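RE55538p (Drosophila melanogaster, PDB 4IX7) binds palindromic CCAATTGG DNA sites through its BEN domain and acts as a transcriptional repressor and corepressor in neural development. Local coordinates at residues I22-S25 against L29-R32; L34-F39 against T96-D101; R41-T46 against R66-G71; H47-K52 against E90-I95. All coordinates share one frame; numbering follows the deposited sequence. Where two conformers were deposited one is given.

Contact 1 (I22-S25 against L29-R32); sequences INWS and LATR. With nucleotides of chain B.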
# COMPACT_ATOMS: atom_id res chain seq x y z
N ILE C 22 8.21 22.72 -2.14
CA ILE C 22 7.95 21.29 -2.04
C ILE C 22 9.08 20.48 -2.69
O ILE C 22 9.53 20.80 -3.79
CB ILE C 22 6.60 20.94 -2.68
CG1 ILE C 22 5.47 21.52 -1.83
CG2 ILE C 22 6.42 19.45 -2.82
CD1 ILE C 22 4.11 21.41 -2.49
N ASN C 23 9.54 19.44 -2.00
CA ASN C 23 10.48 18.52 -2.62
C ASN C 23 9.71 17.47 -3.40
O ASN C 23 9.18 16.51 -2.84
CB ASN C 23 11.38 17.86 -1.57
CG ASN C 23 12.43 16.94 -2.18
OD1 ASN C 23 12.56 16.86 -3.41
ND2 ASN C 23 13.18 16.24 -1.33
N TRP C 24 9.64 17.67 -4.71
CA TRP C 24 8.87 16.79 -5.57
C TRP C 24 9.58 15.46 -5.85
O TRP C 24 9.10 14.65 -6.64
CB TRP C 24 8.51 17.51 -6.88
CG TRP C 24 7.75 18.80 -6.66
CD1 TRP C 24 8.25 20.07 -6.70
CD2 TRP C 24 6.35 18.93 -6.37
NE1 TRP C 24 7.25 20.98 -6.45
CE2 TRP C 24 6.08 20.31 -6.25
CE3 TRP C 24 5.30 18.02 -6.21
CZ2 TRP C 24 4.80 20.80 -5.97
CZ3 TRP C 24 4.04 18.50 -5.93
CH2 TRP C 24 3.80 19.88 -5.82
N SER C 25 10.71 15.22 -5.19
CA SER C 25 11.42 13.96 -5.37
C SER C 25 10.93 12.89 -4.39
O SER C 25 11.21 11.70 -4.57
CB SER C 25 12.93 14.14 -5.21
OG SER C 25 13.28 14.39 -3.86
N LEU C 29 6.00 13.01 0.98
CA LEU C 29 6.18 14.27 1.69
C LEU C 29 5.52 15.41 0.91
O LEU C 29 4.95 16.31 1.51
CB LEU C 29 7.66 14.54 1.91
CG LEU C 29 8.36 13.56 2.85
CD1 LEU C 29 9.84 13.92 2.96
CD2 LEU C 29 7.70 13.56 4.22
N ALA C 30 5.59 15.35 -0.42
CA ALA C 30 4.95 16.38 -1.24
C ALA C 30 3.44 16.36 -1.01
O ALA C 30 2.80 17.41 -0.84
CB ALA C 30 5.27 16.15 -2.71
N THR C 31 2.89 15.15 -0.96
CA THR C 31 1.46 14.95 -0.75
C THR C 31 1.05 15.48 0.63
O THR C 31 0.06 16.21 0.76
CB THR C 31 1.11 13.47 -0.90
OG1 THR C 31 1.48 13.05 -2.21
CG2 THR C 31 -0.39 13.23 -0.72
N ARG C 32 1.82 15.15 1.65
CA ARG C 32 1.52 15.61 3.00
C ARG C 32 1.51 17.13 3.08
O ARG C 32 0.62 17.72 3.70
CB ARG C 32 2.52 15.05 4.02
CG ARG C 32 2.39 13.55 4.25
CD ARG C 32 3.51 13.02 5.14
NE ARG C 32 3.30 11.61 5.43
CZ ARG C 32 2.62 11.15 6.48
NH1 ARG C 32 2.47 9.84 6.64
NH2 ARG C 32 2.11 11.99 7.36
P DT B 3 5.20 14.80 8.58
OP1 DT B 3 5.90 15.73 7.67
OP2 DT B 3 3.73 14.70 8.60
O5' DT B 3 5.75 13.32 8.28
C5' DT B 3 7.14 13.17 8.17
C4' DT B 3 7.43 11.69 7.99
O4' DT B 3 7.10 11.01 9.22
C3' DT B 3 6.63 11.01 6.89
O3' DT B 3 7.56 10.48 5.94
C2' DT B 3 5.82 9.94 7.63
C1' DT B 3 6.64 9.71 8.88
N1 DT B 3 5.90 9.20 10.05
C2 DT B 3 6.41 8.11 10.74
O2 DT B 3 7.44 7.53 10.41
N3 DT B 3 5.66 7.72 11.82
C4 DT B 3 4.51 8.31 12.29
O4 DT B 3 3.92 7.88 13.28
C5 DT B 3 4.04 9.45 11.54
C7 DT B 3 2.79 10.17 11.95
C6 DT B 3 4.75 9.84 10.48
P DC B 4 7.05 9.72 4.63
OP1 DC B 4 8.09 9.86 3.58
OP2 DC B 4 5.65 10.15 4.37
O5' DC B 4 6.95 8.21 5.09
C5' DC B 4 8.14 7.56 5.51
C4' DC B 4 7.78 6.22 6.10
O4' DC B 4 6.96 6.42 7.27
C3' DC B 4 6.92 5.34 5.20
O3' DC B 4 7.80 4.36 4.68
C2' DC B 4 5.85 4.75 6.11
C1' DC B 4 6.27 5.20 7.49
N1 DC B 4 5.15 5.53 8.41
C2 DC B 4 4.96 4.77 9.57
O2 DC B 4 5.74 3.83 9.78
N3 DC B 4 3.94 5.07 10.40
C4 DC B 4 3.13 6.10 10.12
N4 DC B 4 2.12 6.37 10.97
C5 DC B 4 3.29 6.88 8.93
C6 DC B 4 4.31 6.57 8.12
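Ala30 offers its single methyl to the loop 22-25, and Ile22 meets it first: CG2 of Ile22 lies 3.5 Å from CB of Ala30, tighter than usual for two methyls. CG2 can do this because it stands trans to the Ile22 nitrogen, leaving CG1 the place beside that nitrogen. The same CG2 rides 3.5 Å above the Trp24 ring plane, over its centre, in a CH-pi arrangement. Trp24 approaches Ala30 more loosely, its CE3 staying 4.0 Å from Ala30 CB, and Lys83 meets the indole as a cation-pi partner.

The polar contacts lie off the apolar patch. In the loop, Asn23 OD1 accepts from Ser25 N at 3.0 Å, an Asx turn, with the donor well above the carbonyl plane; in the conformer described, Ser25 OG donates to it too, from the same face.

On the DNA side, Arg32, in one of its two modelled conformers, stretches out so that NE donates to OP2 of DC4 of chain B at 3.0 Å. Its NH2 makes a weak bond to OP2 of DT3 of chain B, while C2' of DT3 sits over one face of the guanidinium. NH1 is taken by a salt bridge to Asp101 on helix 88-112.

The loop before helix 27-38 thus packs back on that helix in the DNA-binding BEN domain. The contact is mainly apolar, with no hydrogen bond across it, while Arg32 points its charge to the DNA, gripping one phosphate and weakly reaching the one before it.

Contact 2 (L34-F39 against T96-D101); sequences LLVTIF and TTKCAD. With nucleotides of chain B; nucleotides of chain A.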
# COMPACT_ATOMS: atom_id res chain seq x y z
N LEU C 34 0.96 19.35 0.67
CA LEU C 34 -0.22 19.89 0.00
C LEU C 34 -1.45 19.70 0.88
O LEU C 34 -2.26 20.60 1.02
CB LEU C 34 -0.42 19.24 -1.37
CG LEU C 34 0.64 19.57 -2.43
CD1 LEU C 34 0.49 18.67 -3.64
CD2 LEU C 34 0.51 21.03 -2.83
N LEU C 35 -1.58 18.51 1.48
CA LEU C 35 -2.74 18.24 2.32
C LEU C 35 -2.90 19.20 3.49
O LEU C 35 -4.01 19.68 3.74
CB LEU C 35 -2.70 16.81 2.86
CG LEU C 35 -3.04 15.70 1.87
CD1 LEU C 35 -2.67 14.36 2.50
CD2 LEU C 35 -4.51 15.70 1.44
N VAL C 36 -1.82 19.50 4.21
CA VAL C 36 -1.94 20.38 5.36
C VAL C 36 -2.05 21.84 4.97
O VAL C 36 -2.33 22.70 5.81
CB VAL C 36 -0.79 20.18 6.38
CG1 VAL C 36 -0.84 18.75 6.91
CG2 VAL C 36 0.56 20.53 5.75
N THR C 37 -1.81 22.13 3.69
CA THR C 37 -2.00 23.48 3.17
C THR C 37 -3.45 23.70 2.73
O THR C 37 -4.01 24.78 2.92
CB THR C 37 -1.04 23.76 1.98
OG1 THR C 37 0.31 23.55 2.41
CG2 THR C 37 -1.17 25.22 1.52
N ILE C 38 -4.06 22.64 2.21
CA ILE C 38 -5.37 22.72 1.57
C ILE C 38 -6.51 22.40 2.54
O ILE C 38 -7.62 22.95 2.43
CB ILE C 38 -5.41 21.78 0.35
CG1 ILE C 38 -4.52 22.35 -0.76
CG2 ILE C 38 -6.83 21.55 -0.15
CD1 ILE C 38 -4.10 21.30 -1.78
N PHE C 39 -6.24 21.52 3.51
CA PHE C 39 -7.23 21.08 4.49
C PHE C 39 -6.75 21.40 5.90
O PHE C 39 -5.56 21.28 6.18
CB PHE C 39 -7.42 19.56 4.41
CG PHE C 39 -7.95 19.07 3.09
CD1 PHE C 39 -9.30 19.20 2.78
CD2 PHE C 39 -7.12 18.44 2.19
CE1 PHE C 39 -9.80 18.73 1.56
CE2 PHE C 39 -7.61 17.96 0.97
CZ PHE C 39 -8.95 18.10 0.66
N THR C 96 -4.17 8.48 2.41
CA THR C 96 -4.73 7.58 3.42
C THR C 96 -3.90 7.60 4.69
O THR C 96 -4.43 7.69 5.81
CB THR C 96 -4.81 6.12 2.88
OG1 THR C 96 -5.73 6.06 1.77
CG2 THR C 96 -5.23 5.16 3.97
N THR C 97 -2.58 7.54 4.53
CA THR C 97 -1.69 7.50 5.67
C THR C 97 -1.74 8.81 6.44
O THR C 97 -1.82 8.81 7.66
CB THR C 97 -0.25 7.21 5.24
OG1 THR C 97 -0.22 6.01 4.43
CG2 THR C 97 0.63 7.01 6.47
N LYS C 98 -1.72 9.93 5.72
CA LYS C 98 -1.74 11.22 6.39
C LYS C 98 -3.04 11.43 7.18
O LYS C 98 -3.03 11.97 8.29
CB LYS C 98 -1.53 12.35 5.37
CG LYS C 98 -1.62 13.76 5.96
CD LYS C 98 -0.68 13.93 7.16
CE LYS C 98 -0.51 15.39 7.52
NZ LYS C 98 0.34 15.59 8.75
N CYS C 99 -4.17 11.02 6.59
CA CYS C 99 -5.45 11.10 7.30
C CYS C 99 -5.41 10.27 8.57
O CYS C 99 -5.89 10.70 9.62
CB CYS C 99 -6.60 10.61 6.40
SG CYS C 99 -7.00 11.78 5.09
N ALA C 100 -4.84 9.07 8.49
CA ALA C 100 -4.72 8.21 9.67
C ALA C 100 -3.80 8.83 10.71
O ALA C 100 -4.07 8.76 11.91
CB ALA C 100 -4.22 6.83 9.26
N ASP C 101 -2.72 9.47 10.26
CA ASP C 101 -1.79 10.15 11.16
C ASP C 101 -2.47 11.30 11.92
O ASP C 101 -2.28 11.47 13.13
CB ASP C 101 -0.58 10.69 10.39
CG ASP C 101 0.33 9.58 9.84
OD1 ASP C 101 0.26 8.43 10.32
OD2 ASP C 101 1.14 9.88 8.93
P DT B 3 5.20 14.80 8.58
OP1 DT B 3 5.90 15.73 7.67
OP2 DT B 3 3.73 14.70 8.60
O5' DT B 3 5.75 13.32 8.28
C5' DT B 3 7.14 13.17 8.17
C4' DT B 3 7.43 11.69 7.99
O4' DT B 3 7.10 11.01 9.22
C3' DT B 3 6.63 11.01 6.89
O3' DT B 3 7.56 10.48 5.94
C2' DT B 3 5.82 9.94 7.63
C1' DT B 3 6.64 9.71 8.88
N1 DT B 3 5.90 9.20 10.05
C2 DT B 3 6.41 8.11 10.74
O2 DT B 3 7.44 7.53 10.41
N3 DT B 3 5.66 7.72 11.82
C4 DT B 3 4.51 8.31 12.29
O4 DT B 3 3.92 7.88 13.28
C5 DT B 3 4.04 9.45 11.54
C7 DT B 3 2.79 10.17 11.95
C6 DT B 3 4.75 9.84 10.48
P DC B 4 7.05 9.72 4.63
OP1 DC B 4 8.09 9.86 3.58
OP2 DC B 4 5.65 10.15 4.37
O5' DC B 4 6.95 8.21 5.09
C5' DC B 4 8.14 7.56 5.51
C4' DC B 4 7.78 6.22 6.10
O4' DC B 4 6.96 6.42 7.27
C3' DC B 4 6.92 5.34 5.20
O3' DC B 4 7.80 4.36 4.68
C2' DC B 4 5.85 4.75 6.11
C1' DC B 4 6.27 5.20 7.49
N1 DC B 4 5.15 5.53 8.41
C2 DC B 4 4.96 4.77 9.57
O2 DC B 4 5.74 3.83 9.78
N3 DC B 4 3.94 5.07 10.40
C4 DC B 4 3.13 6.10 10.12
N4 DC B 4 2.12 6.37 10.97
C5 DC B 4 3.29 6.88 8.93
C6 DC B 4 4.31 6.57 8.12
P DA A 7 -9.61 4.82 2.40
OP1 DA A 7 -10.71 5.77 2.10
OP2 DA A 7 -8.21 5.27 2.49
O5' DA A 7 -9.92 4.10 3.77
C5' DA A 7 -11.24 3.65 4.00
C4' DA A 7 -11.33 3.11 5.41
O4' DA A 7 -10.68 1.81 5.45
C3' DA A 7 -10.68 3.95 6.50
O3' DA A 7 -11.44 3.79 7.71
C2' DA A 7 -9.28 3.33 6.66
C1' DA A 7 -9.56 1.86 6.31
N9 DA A 7 -8.46 1.17 5.64
C8 DA A 7 -7.63 1.67 4.66
N7 DA A 7 -6.72 0.81 4.26
C5 DA A 7 -6.97 -0.34 5.01
C6 DA A 7 -6.35 -1.60 5.07
N6 DA A 7 -5.30 -1.96 4.30
N1 DA A 7 -6.86 -2.50 5.94
C2 DA A 7 -7.90 -2.16 6.72
N3 DA A 7 -8.57 -1.00 6.75
C4 DA A 7 -8.03 -0.12 5.88
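Leu35 lays CD1 along the root of Lys98, 3.7 Å from its CG and equally near its CB, the two side chains sliding past each other in opposite directions. Farther out, Val36 crosses the same lysine at about a right angle, and here the fit is tight: CG1 of Val36 comes to 3.4 Å from CE of Lys98. One lysine thus serves two neighbouring residues of helix 27-38 with its hydrocarbon part. Its CG stands trans to the backbone N (chi1 176°), and a bend at chi2 (54°) brings the far half of the chain across Val36. The ammonium is carried beyond the apolar zone to a salt bridge with Glu102, and NZ also comes within 3.5 Å of OP2 of DT3 of chain B, where the charge probably favours the phosphate.

The side of the 96-101 turns that faces the DNA meets bases and backbone. Asp101 OD1 accepts from N4 of DC4 of chain B at 2.9 Å along an almost straight N-H line (176°), and the Asp101 carboxylate carbon CG touches the thymine methyl C7 of DT3 at 3.3 Å. Thr97 CG2 packs on C5 of the same cytosine. From the start of the segment, Thr96 OG1 donates to OP2 of DA7 of chain A at 2.7 Å. Contacts to cytosine N4 and a thymine methyl mark helix 88-112 as the major-groove reading helix of the BEN domain, backed here by helix 27-38.

Contact 3 (R41-T46 against R66-G71); sequences RETLAT and RMLDPG. With nucleotides of chain B.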
# COMPACT_ATOMS: atom_id res chain seq x y z
N ARG C 41 -6.31 20.42 9.90
CA ARG C 41 -5.97 19.12 10.48
C ARG C 41 -7.21 18.38 10.94
O ARG C 41 -7.27 17.15 10.85
CB ARG C 41 -4.98 19.25 11.65
CG ARG C 41 -3.71 20.00 11.35
CD ARG C 41 -2.94 19.42 10.18
NE ARG C 41 -1.74 20.23 9.96
CZ ARG C 41 -0.51 19.88 10.32
NH1 ARG C 41 -0.28 18.70 10.87
NH2 ARG C 41 0.50 20.71 10.08
N GLU C 42 -8.20 19.12 11.43
CA GLU C 42 -9.44 18.49 11.91
C GLU C 42 -10.16 17.76 10.77
O GLU C 42 -10.68 16.67 10.97
CB GLU C 42 -10.36 19.50 12.57
CG GLU C 42 -11.53 18.88 13.35
CD GLU C 42 -12.82 18.77 12.53
OE1 GLU C 42 -13.79 18.15 13.03
OE2 GLU C 42 -12.88 19.31 11.40
N THR C 43 -10.19 18.37 9.59
CA THR C 43 -10.77 17.73 8.42
C THR C 43 -10.03 16.44 8.06
O THR C 43 -10.65 15.40 7.81
CB THR C 43 -10.77 18.69 7.21
OG1 THR C 43 -11.54 19.86 7.52
CG2 THR C 43 -11.36 18.02 6.00
N LEU C 44 -8.70 16.51 8.05
CA LEU C 44 -7.89 15.34 7.75
C LEU C 44 -8.11 14.24 8.78
O LEU C 44 -8.07 13.05 8.46
CB LEU C 44 -6.40 15.71 7.72
CG LEU C 44 -6.02 16.72 6.63
CD1 LEU C 44 -4.54 17.08 6.76
CD2 LEU C 44 -6.30 16.14 5.25
N ALA C 45 -8.33 14.64 10.03
CA ALA C 45 -8.45 13.66 11.11
C ALA C 45 -9.81 12.96 11.11
O ALA C 45 -9.95 11.87 11.67
CB ALA C 45 -8.21 14.33 12.43
N THR C 46 -10.80 13.58 10.48
CA THR C 46 -12.17 13.06 10.53
C THR C 46 -12.70 12.56 9.20
O THR C 46 -13.83 12.06 9.13
CB THR C 46 -13.16 14.14 11.03
OG1 THR C 46 -13.08 15.30 10.18
CG2 THR C 46 -12.83 14.53 12.46
N ARG C 66 -16.35 10.71 6.36
CA ARG C 66 -16.78 11.14 5.03
C ARG C 66 -15.57 11.33 4.12
O ARG C 66 -14.44 11.50 4.59
CB ARG C 66 -17.56 12.46 5.09
CG ARG C 66 -18.66 12.53 6.15
CD ARG C 66 -19.67 11.42 6.02
NE ARG C 66 -20.43 11.46 4.77
CZ ARG C 66 -21.47 10.67 4.52
NH1 ARG C 66 -21.86 9.79 5.44
NH2 ARG C 66 -22.12 10.75 3.37
N MSE C 67 -15.81 11.35 2.82
CA MSE C 67 -14.71 11.55 1.89
C MSE C 67 -14.21 13.00 1.87
O MSE C 67 -14.99 13.95 1.98
CB MSE C 67 -15.08 11.07 0.48
CG MSE C 67 -15.81 12.10 -0.32
SE MSE C 67 -16.28 11.44 -2.07
CE MSE C 67 -14.73 10.38 -2.45
N LEU C 68 -12.90 13.16 1.75
CA LEU C 68 -12.30 14.48 1.52
C LEU C 68 -12.82 15.03 0.20
O LEU C 68 -13.08 14.26 -0.74
CB LEU C 68 -10.78 14.36 1.46
CG LEU C 68 -10.09 14.08 2.79
CD1 LEU C 68 -8.63 13.70 2.53
CD2 LEU C 68 -10.19 15.29 3.71
N ASP C 69 -12.98 16.35 0.13
CA ASP C 69 -13.43 17.06 -1.07
C ASP C 69 -12.81 16.44 -2.33
O ASP C 69 -11.59 16.53 -2.51
CB ASP C 69 -13.00 18.54 -0.94
CG ASP C 69 -13.51 19.42 -2.07
OD1 ASP C 69 -13.51 19.00 -3.24
OD2 ASP C 69 -13.89 20.58 -1.79
N PRO C 70 -13.62 15.79 -3.17
CA PRO C 70 -13.07 15.04 -4.31
C PRO C 70 -12.33 15.92 -5.31
O PRO C 70 -11.35 15.47 -5.88
CB PRO C 70 -14.31 14.44 -4.98
CG PRO C 70 -15.38 14.49 -3.97
CD PRO C 70 -15.08 15.63 -3.04
N GLY C 71 -12.80 17.15 -5.53
CA GLY C 71 -12.17 18.03 -6.50
C GLY C 71 -10.78 18.45 -6.04
O GLY C 71 -9.84 18.52 -6.83
O5' DG B 1 3.23 23.04 13.47
C5' DG B 1 3.81 22.25 14.51
C4' DG B 1 2.86 21.14 14.92
O4' DG B 1 1.59 21.68 15.37
C3' DG B 1 2.42 20.24 13.79
O3' DG B 1 3.45 19.29 13.65
C2' DG B 1 1.16 19.59 14.33
C1' DG B 1 0.55 20.76 15.09
N9 DG B 1 -0.49 21.51 14.39
C8 DG B 1 -0.27 22.48 13.45
N7 DG B 1 -1.36 23.02 13.00
C5 DG B 1 -2.37 22.39 13.71
C6 DG B 1 -3.77 22.59 13.64
O6 DG B 1 -4.39 23.37 12.91
N1 DG B 1 -4.46 21.76 14.52
C2 DG B 1 -3.85 20.85 15.35
N2 DG B 1 -4.69 20.14 16.12
N3 DG B 1 -2.53 20.66 15.43
C4 DG B 1 -1.86 21.46 14.58
O HOH W 1 -16.18 12.90 8.24
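This is a small apolar contact with a water bridge at its edge, joining the short helix 41-46, by way of Thr43 and Leu44, to Leu68 in the link between strand 66-67 and helix 70-84. Leu68 does most of the touching with one branch: its CD2 reaches CG2 of Thr43 at 3.8 Å, the two side chains meeting at a slant, and stands 4.3 Å from CD2 of Leu44. The threonine can show a methyl here because its hydroxyl is turned the other way, bonded to Asp40. Farther along, the backbones stay apart and a water fills in, donating to Thr46 O at 2.6 Å and accepting from Arg66 N at 2.9 Å. Thr46 OG1 turns back to donate to Glu42 O, closing the last turn of the helix upon itself.

At the other end of the helix, Arg41 lies over the base of DG1 of chain B. Its CG sits above the purine, 3.5 Å from C6, and the bend at chi2 (-56°) swings the guanidinium so that C8 of the base lies over one of its faces. NH1 has salt bridges to Glu102 and to a DNA phosphate. A leucine here would probably cost that phosphate its cation, leave Glu102 with Lys98 alone of the two, and take the guanidinium from beside C8 of the purine.

Helix 70-84 begins just beyond Leu68, with Asp69 as its N-cap: OD1 accepts from Lys72 N and, weakly, from Gly71 N, with Pro70 opening the first turn.

Contact 4 (H47-K52 against E90-I95); sequences HSVTGK and EVRNAI. With nucleotides of chain A.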
# COMPACT_ATOMS: atom_id res chain seq x y z
N HIS C 47 -11.91 12.69 8.14
CA HIS C 47 -12.31 12.27 6.80
C HIS C 47 -11.37 11.20 6.28
O HIS C 47 -10.31 10.95 6.88
CB HIS C 47 -12.31 13.46 5.83
CG HIS C 47 -13.44 14.42 6.07
ND1 HIS C 47 -13.62 15.09 7.26
CD2 HIS C 47 -14.45 14.81 5.26
CE1 HIS C 47 -14.69 15.86 7.17
NE2 HIS C 47 -15.21 15.71 5.96
N SER C 48 -11.76 10.57 5.18
CA SER C 48 -10.93 9.60 4.50
C SER C 48 -10.88 9.88 3.00
O SER C 48 -11.61 10.73 2.48
CB SER C 48 -11.46 8.18 4.74
OG SER C 48 -12.76 8.04 4.19
N VAL C 49 -10.04 9.14 2.28
CA VAL C 49 -9.96 9.31 0.84
C VAL C 49 -11.27 8.95 0.15
O VAL C 49 -11.73 9.68 -0.73
CB VAL C 49 -8.81 8.47 0.24
CG1 VAL C 49 -8.85 8.51 -1.28
CG2 VAL C 49 -7.48 8.99 0.75
N THR C 50 -11.88 7.84 0.57
CA THR C 50 -13.04 7.28 -0.14
C THR C 50 -14.38 7.46 0.57
O THR C 50 -15.43 7.33 -0.08
CB THR C 50 -12.88 5.77 -0.42
OG1 THR C 50 -12.91 5.05 0.82
CG2 THR C 50 -11.58 5.49 -1.17
N GLY C 51 -14.36 7.72 1.87
CA GLY C 51 -15.59 7.80 2.65
C GLY C 51 -16.24 6.45 2.92
O GLY C 51 -17.35 6.39 3.46
N LYS C 52 -15.57 5.37 2.56
CA LYS C 52 -16.12 4.03 2.78
C LYS C 52 -15.57 3.46 4.08
O LYS C 52 -14.46 3.76 4.47
CB LYS C 52 -15.78 3.12 1.60
CG LYS C 52 -16.41 3.58 0.30
CD LYS C 52 -16.23 2.56 -0.80
CE LYS C 52 -17.27 2.73 -1.89
NZ LYS C 52 -17.41 1.49 -2.70
N GLU C 90 -0.07 5.54 -5.63
CA GLU C 90 0.97 5.94 -4.69
C GLU C 90 0.57 7.23 -3.97
O GLU C 90 0.77 7.36 -2.76
CB GLU C 90 2.28 6.15 -5.44
CG GLU C 90 3.51 6.25 -4.58
CD GLU C 90 4.78 6.26 -5.42
OE1 GLU C 90 4.72 5.75 -6.56
OE2 GLU C 90 5.81 6.78 -4.95
N VAL C 91 -0.01 8.18 -4.71
CA VAL C 91 -0.45 9.42 -4.10
C VAL C 91 -1.61 9.16 -3.15
O VAL C 91 -1.64 9.67 -2.04
CB VAL C 91 -0.85 10.46 -5.15
CG1 VAL C 91 -1.25 11.76 -4.47
CG2 VAL C 91 0.31 10.71 -6.10
N ARG C 92 -2.58 8.36 -3.59
CA ARG C 92 -3.73 8.06 -2.75
C ARG C 92 -3.31 7.38 -1.45
O ARG C 92 -3.86 7.66 -0.38
CB ARG C 92 -4.76 7.22 -3.52
CG ARG C 92 -5.52 8.03 -4.56
CD ARG C 92 -6.44 7.17 -5.41
NE ARG C 92 -7.38 8.01 -6.14
CZ ARG C 92 -8.63 8.24 -5.75
NH1 ARG C 92 -9.10 7.65 -4.65
NH2 ARG C 92 -9.42 9.03 -6.47
N ASN C 93 -2.32 6.48 -1.54
CA ASN C 93 -1.84 5.81 -0.34
C ASN C 93 -1.23 6.80 0.64
O ASN C 93 -1.43 6.69 1.85
CB ASN C 93 -0.83 4.71 -0.66
CG ASN C 93 -0.33 4.03 0.59
OD1 ASN C 93 0.84 4.15 0.95
ND2 ASN C 93 -1.23 3.33 1.29
N ALA C 94 -0.52 7.80 0.12
CA ALA C 94 0.02 8.83 0.99
C ALA C 94 -1.09 9.62 1.68
O ALA C 94 -0.95 9.97 2.86
CB ALA C 94 0.94 9.76 0.21
N ILE C 95 -2.18 9.91 0.97
CA ILE C 95 -3.31 10.61 1.58
C ILE C 95 -3.95 9.77 2.68
O ILE C 95 -4.23 10.26 3.78
CB ILE C 95 -4.37 11.00 0.54
CG1 ILE C 95 -3.74 11.85 -0.56
CG2 ILE C 95 -5.49 11.78 1.22
CD1 ILE C 95 -4.67 12.11 -1.75
P DA A 7 -9.61 4.82 2.40
OP1 DA A 7 -10.71 5.77 2.10
OP2 DA A 7 -8.21 5.27 2.49
O5' DA A 7 -9.92 4.10 3.77
C5' DA A 7 -11.24 3.65 4.00
C4' DA A 7 -11.33 3.11 5.41
O4' DA A 7 -10.68 1.81 5.45
C3' DA A 7 -10.68 3.95 6.50
O3' DA A 7 -11.44 3.79 7.71
C2' DA A 7 -9.28 3.33 6.66
C1' DA A 7 -9.56 1.86 6.31
N9 DA A 7 -8.46 1.17 5.64
C8 DA A 7 -7.63 1.67 4.66
N7 DA A 7 -6.72 0.81 4.26
C5 DA A 7 -6.97 -0.34 5.01
C6 DA A 7 -6.35 -1.60 5.07
N6 DA A 7 -5.30 -1.96 4.30
N1 DA A 7 -6.86 -2.50 5.94
C2 DA A 7 -7.90 -2.16 6.72
N3 DA A 7 -8.57 -1.00 6.75
C4 DA A 7 -8.03 -0.12 5.88
P DA A 6 -6.94 2.24 -3.59
OP1 DA A 6 -7.41 3.43 -4.31
OP2 DA A 6 -5.50 1.97 -3.37
O5' DA A 6 -7.61 2.22 -2.14
C5' DA A 6 -8.99 2.49 -2.04
C4' DA A 6 -9.41 2.43 -0.58
O4' DA A 6 -9.16 1.09 -0.08
C3' DA A 6 -8.69 3.37 0.38
O3' DA A 6 -9.71 3.60 1.34
C2' DA A 6 -7.56 2.48 0.91
C1' DA A 6 -8.28 1.14 1.03
N9 DA A 6 -7.47 -0.06 0.95
C8 DA A 6 -6.34 -0.31 0.20
N7 DA A 6 -5.87 -1.53 0.35
C5 DA A 6 -6.76 -2.14 1.23
C6 DA A 6 -6.83 -3.43 1.80
N6 DA A 6 -5.95 -4.39 1.53
N1 DA A 6 -7.86 -3.68 2.65
C2 DA A 6 -8.74 -2.70 2.91
N3 DA A 6 -8.77 -1.46 2.43
C4 DA A 6 -7.75 -1.24 1.60
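Val49 points both methyls at helix 88-112 from the turn that follows strand 47-48, in the loop of the BEN domain that holds a DNA phosphate, shaped by an ST motif and an ST turn. Its CG2 meets CG2 of Ile95 at 3.5 Å, closer than methyls usually pack, and the two side chains cross at about a right angle. CG1, trans to the backbone N at 172°, goes the other way, to Arg92. That arginine runs out extended from the helix and passes Val49 askew, bringing NH1, in the conformer described, to 3.5 Å from Val49 CG1; this is van der Waals packing against a methyl, and the charge is met by Glu88, through NE.

With Val49 buried against the helix, Thr50 faces the DNA. Its backbone N and its OG1 both grip OP1 of DA7 of chain A, at 2.8 Å and 2.6 Å respectively. A valine in its place would probably leave OP1 with the backbone bond alone and rob Lys52 N of an acceptor. The ST motif is closed by Gly51 N donating to Ser48 OG at 2.8 Å, and the ST turn by Lys52 N, which donates to Thr50 OG1 at 3.2 Å with an N-H...O angle of 160°.

Contacts 2 and 4 are the buried ones, both built on helix 88-112: one sets helix 27-38 against it, the other the turn after strand 47-48. Contacts 1 and 3 are only partly buried. Contact 1, about 12 Å from contact 2 between centres, packs a loop on the same helix 27-38. Contacts 3 and 4 meet through the small parallel sheet, where Leu68 N probably bonds to Ser48 O. The direct side-chain packing is mostly apolar or aliphatic, with a guanidinium against a valine methyl in contact 4 and a water added in contact 3; polar chemistry gathers at the DNA, with phosphates held in contacts 1, 2 and 4, and by Arg41 in contact 3, whereas contact 2 also bonds the amino group of a cytosine.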